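Beta-methylmalyl-CoA dehydratase (Chloroflexus aurantiacus, PDB 4E3E) catalyses the reversible dehydration of beta-methylmalyl-CoA to mesaconyl-CoA in the glyoxylate assimilation cycle. Local coordinates at residues Ile28-Gly31 / Asp32-Leu35; Ala97-Tyr100 / Pro101-Leu105. All blocks are in the same frame, centred on the assembly; numbering follows the deposited sequence.

Interaction 1. Residues Ile28-Gly31 / Asp32-Leu35; sequences ITEG and DVAL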
loop_
_atom_site.group_PDB
_atom_site.type_symbol
_atom_site.label_atom_id
_atom_site.label_comp_id
_atom_site.label_asym_id
_atom_site.label_seq_id
_atom_site.Cartn_x
_atom_site.Cartn_y
_atom_site.Cartn_z
ATOM N N ILE A 28 -14.433 1.946 6.419
ATOM C CA ILE A 28 -13.785 1.482 5.202
ATOM C C ILE A 28 -13.749 2.613 4.185
ATOM O O ILE A 28 -14.783 3.260 3.905
ATOM C CB ILE A 28 -14.463 0.213 4.648
ATOM C CG1 ILE A 28 -14.424 -0.906 5.700
ATOM C CG2 ILE A 28 -13.763 -0.259 3.377
ATOM C CD1 ILE A 28 -15.198 -2.153 5.296
ATOM N N THR A 29 -12.555 2.893 3.669
ATOM C CA THR A 29 -12.390 4.071 2.801
ATOM C C THR A 29 -11.848 3.715 1.428
ATOM O O THR A 29 -11.458 2.562 1.170
ATOM C CB THR A 29 -11.404 5.079 3.406
ATOM O OG1 THR A 29 -10.084 4.522 3.349
ATOM C CG2 THR A 29 -11.744 5.369 4.857
ATOM N N GLU A 30 -11.752 4.735 0.577
ATOM C CA GLU A 30 -11.164 4.586 -0.749
ATOM C C GLU A 30 -9.726 4.165 -0.637
ATOM O O GLU A 30 -9.201 3.532 -1.552
ATOM C CB GLU A 30 -11.288 5.878 -1.574
ATOM C CG GLU A 30 -12.722 6.266 -1.943
ATOM C CD GLU A 30 -13.312 5.450 -3.105
ATOM O OE1 GLU A 30 -12.880 4.287 -3.353
ATOM O OE2 GLU A 30 -14.233 5.978 -3.782
ATOM N N GLY A 31 -9.074 4.486 0.480
ATOM C CA GLY A 31 -7.684 3.997 0.670
ATOM C C GLY A 31 -7.641 2.493 0.823
ATOM O O GLY A 31 -6.684 1.813 0.360
ATOM N N ASP A 32 -8.654 1.952 1.503
ATOM C CA ASP A 32 -8.761 0.487 1.649
ATOM C C ASP A 32 -9.022 -0.169 0.300
ATOM O O ASP A 32 -8.429 -1.199 -0.031
ATOM C CB ASP A 32 -9.864 0.109 2.651
ATOM C CG ASP A 32 -9.582 0.646 4.028
ATOM O OD1 ASP A 32 -8.473 0.371 4.573
ATOM O OD2 ASP A 32 -10.460 1.352 4.564
ATOM N N VAL A 33 -9.906 0.440 -0.477
ATOM C CA VAL A 33 -10.192 -0.062 -1.818
ATOM C C VAL A 33 -8.931 -0.158 -2.681
ATOM O O VAL A 33 -8.709 -1.177 -3.337
ATOM C CB VAL A 33 -11.228 0.813 -2.517
ATOM C CG1 VAL A 33 -11.358 0.415 -3.991
ATOM C CG2 VAL A 33 -12.563 0.701 -1.788
ATOM N N ALA A 34 -8.107 0.900 -2.687
ATOM C CA ALA A 34 -6.941 0.926 -3.547
ATOM C C ALA A 34 -5.902 -0.093 -3.081
ATOM O O ALA A 34 -5.291 -0.768 -3.909
ATOM C CB ALA A 34 -6.334 2.329 -3.608
ATOM N N LEU A 35 -5.717 -0.212 -1.760
ATOM C CA LEU A 35 -4.798 -1.188 -1.213
ATOM C C LEU A 35 -5.180 -2.620 -1.593
ATOM O O LEU A 35 -4.313 -3.421 -1.981
ATOM C CB LEU A 35 -4.718 -1.052 0.317
ATOM C CG LEU A 35 -3.562 -0.196 0.822
ATOM C CD1 LEU A 35 -3.790 0.093 2.286
ATOM C CD2 LEU A 35 -2.222 -0.901 0.639
#
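Thr29 and Asp32 grip each other at the start of helix 30-40. The backbone N of Thr29 donates to Asp32 OD2 over 2.8 Å, and an N-H...O angle of 168° makes the bond nearly straight; it reaches the oxygen on its anti side, 16° out of the carboxylate plane. Thr29 OG1 caps the helix by accepting a weak bond from Gly31 N, 3.0 Å long. It can take this bond because it stands between the backbone N and the carbonyl carbon of its own residue (chi1 70°). Together these bonds make Thr29 the N-cap and Thr29 with Asp32 a capping box, which occupies amide N-H groups at the opening of the helix. Asp32 OD2 also forms a salt bridge with Arg26, so one carboxylate oxygen serves both a backbone amide and a charge; Arg26 and the nearby helix start would both be expected to favour the ionised form. Regular i to i+4 bonding begins at once: Val33 N meets Thr29 O at 3.1 Å, and Ala34 N to Glu30 O and Leu35 N to Gly31 O follow.

Ile28 CG2 lies 3.9 Å from Asp32 OD2, the two side chains crossing at about a right angle. Glu30 and Val33 run side by side; a bend at chi2 brings Glu30 OE1 to 3.9 Å from Val33 CG2, while OE2 is held by a salt bridge to Arg60. Beyond the turn, Leu35 packs against Leu35 of the second subunit and Ser38 of the third.

Interaction 2. Residues Ala97-Tyr100 / Pro101-Leu105; sequences AVVY and PGDTL
The flat carboxylate of Asp103 receives Tyr100 N on OD2 at 2.9 Å; the bond is almost linear (175°), yet the N-H arrives from well above the carboxylate plane, 55° out of it. On the Tyr100 ring, Val98 CG1 lies against one face, 3.6 Å above the plane and displaced toward the rim, and the phenol oxygen is hydrogen-bonded to Glu59 N. Tyr100 CB packs 3.6 Å from Pro101 CD. Asp103 N returns a bond to Tyr100 O at 3.0 Å, closing a type II beta turn from Tyr100 to Asp103. Gly102 sits at its third position with phi 101°, where a CB would be jammed against the preceding carbonyl oxygen. One water donates to both Val98 O (2.7 Å) and Asp103 OD2 (2.8 Å), tying the turn to the loop residue Val98, which by similarity belongs to the substrate-binding site, while Gln134 NE2 hydrogen-bonds OD1. With an alanine at Asp103, Tyr100 N and the water would probably lose their common acceptor, and Gln134 its partner on OD1. Val99 CG1 also approaches Leu105 CD2 at 4.3 Å, both side chains touching Val68 of helix 65-80 and Val139 of strand 138-149.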
loop_
_atom_site.group_PDB
_atom_site.type_symbol
_atom_site.label_atom_id
_atom_site.label_comp_id
_atom_site.label_asym_id
_atom_site.label_seq_id
_atom_site.Cartn_x
_atom_site.Cartn_y
_atom_site.Cartn_z
ATOM N N ALA A 97 -26.597 -6.081 3.392
ATOM C CA ALA A 97 -26.541 -4.754 2.777
ATOM C C ALA A 97 -25.188 -4.494 2.111
ATOM O O ALA A 97 -24.132 -4.947 2.588
ATOM C CB ALA A 97 -26.856 -3.668 3.799
ATOM N N VAL A 98 -25.237 -3.791 0.985
ATOM C CA VAL A 98 -24.032 -3.328 0.289
ATOM C C VAL A 98 -23.208 -2.416 1.206
ATOM O O VAL A 98 -23.761 -1.611 1.976
ATOM C CB VAL A 98 -24.417 -2.559 -0.998
ATOM C CG1 VAL A 98 -23.197 -2.027 -1.728
ATOM C CG2 VAL A 98 -25.209 -3.462 -1.917
ATOM N N VAL A 99 -21.893 -2.553 1.117
ATOM C CA VAL A 99 -20.941 -1.707 1.843
ATOM C C VAL A 99 -20.295 -0.725 0.858
ATOM O O VAL A 99 -19.829 -1.135 -0.211
ATOM C CB VAL A 99 -19.850 -2.586 2.505
ATOM C CG1 VAL A 99 -18.884 -1.736 3.324
ATOM C CG2 VAL A 99 -20.505 -3.631 3.414
ATOM N N TYR A 100 -20.287 0.560 1.210
ATOM C CA TYR A 100 -19.677 1.611 0.408
ATOM C C TYR A 100 -18.527 2.272 1.182
ATOM O O TYR A 100 -18.518 2.222 2.423
ATOM C CB TYR A 100 -20.731 2.679 0.085
ATOM C CG TYR A 100 -21.846 2.221 -0.841
ATOM C CD1 TYR A 100 -21.590 1.925 -2.185
ATOM C CD2 TYR A 100 -23.162 2.111 -0.381
ATOM C CE1 TYR A 100 -22.607 1.521 -3.038
ATOM C CE2 TYR A 100 -24.193 1.711 -1.228
ATOM C CZ TYR A 100 -23.909 1.419 -2.555
ATOM O OH TYR A 100 -24.907 1.013 -3.405
ATOM N N PRO A 101 -17.562 2.908 0.469
ATOM C CA PRO A 101 -16.568 3.742 1.169
ATOM C C PRO A 101 -17.261 4.708 2.114
ATOM O O PRO A 101 -18.274 5.322 1.726
ATOM C CB PRO A 101 -15.909 4.541 0.024
ATOM C CG PRO A 101 -16.050 3.646 -1.187
ATOM C CD PRO A 101 -17.357 2.911 -1.002
ATOM N N GLY A 102 -16.733 4.840 3.333
ATOM C CA GLY A 102 -17.336 5.714 4.336
ATOM C C GLY A 102 -18.171 4.971 5.363
ATOM O O GLY A 102 -18.472 5.514 6.423
ATOM N N ASP A 103 -18.562 3.735 5.049
ATOM C CA ASP A 103 -19.326 2.903 5.991
ATOM C C ASP A 103 -18.421 2.369 7.081
ATOM O O ASP A 103 -17.225 2.170 6.853
ATOM C CB ASP A 103 -20.015 1.728 5.276
ATOM C CG ASP A 103 -21.197 2.170 4.414
ATOM O OD1 ASP A 103 -21.627 3.342 4.534
ATOM O OD2 ASP A 103 -21.696 1.338 3.618
ATOM N N THR A 104 -19.005 2.120 8.252
ATOM C CA THR A 104 -18.267 1.587 9.389
ATOM C C THR A 104 -18.833 0.252 9.868
ATOM O O THR A 104 -20.022 0.138 10.172
ATOM C CB THR A 104 -18.251 2.605 10.540
ATOM O OG1 THR A 104 -17.718 3.840 10.041
ATOM C CG2 THR A 104 -17.399 2.104 11.730
ATOM N N LEU A 105 -17.956 -0.746 9.963
ATOM C CA LEU A 105 -18.359 -2.094 10.347
ATOM C C LEU A 105 -17.937 -2.424 11.775
ATOM O O LEU A 105 -16.819 -2.109 12.205
ATOM C CB LEU A 105 -17.786 -3.138 9.371
ATOM C CG LEU A 105 -18.044 -2.955 7.861
ATOM C CD1 LEU A 105 -17.610 -4.191 7.090
ATOM C CD2 LEU A 105 -19.502 -2.608 7.533
HETATM O O HOH W 1 -23.081 -0.906 4.483
#

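Interaction 1 comes first along the chain, at the start of helix 30-40 just after strand 19-27, outermost within this chain; interaction 2 follows in the connection from strand 84-95 to strand 104-116. Their centres lie about 11 Å apart. Strands 19-27 and 104-116 are antiparallel neighbours, and the pairing carries on into the two contacts: Ile28 N to Asp103 O (2.8 Å) and Ile28 O to Gly102 N (2.6 Å) are probable hydrogen bonds. Ile28 CD1 also packs on Leu105 CD1 at 3.6 Å. Helix start and turn are thus fixed together in the hotdog-clan fold. Interaction 2 includes Ala97 and Val98, by similarity substrate-binding, while Val33 of interaction 1 is near Ile63 of that site.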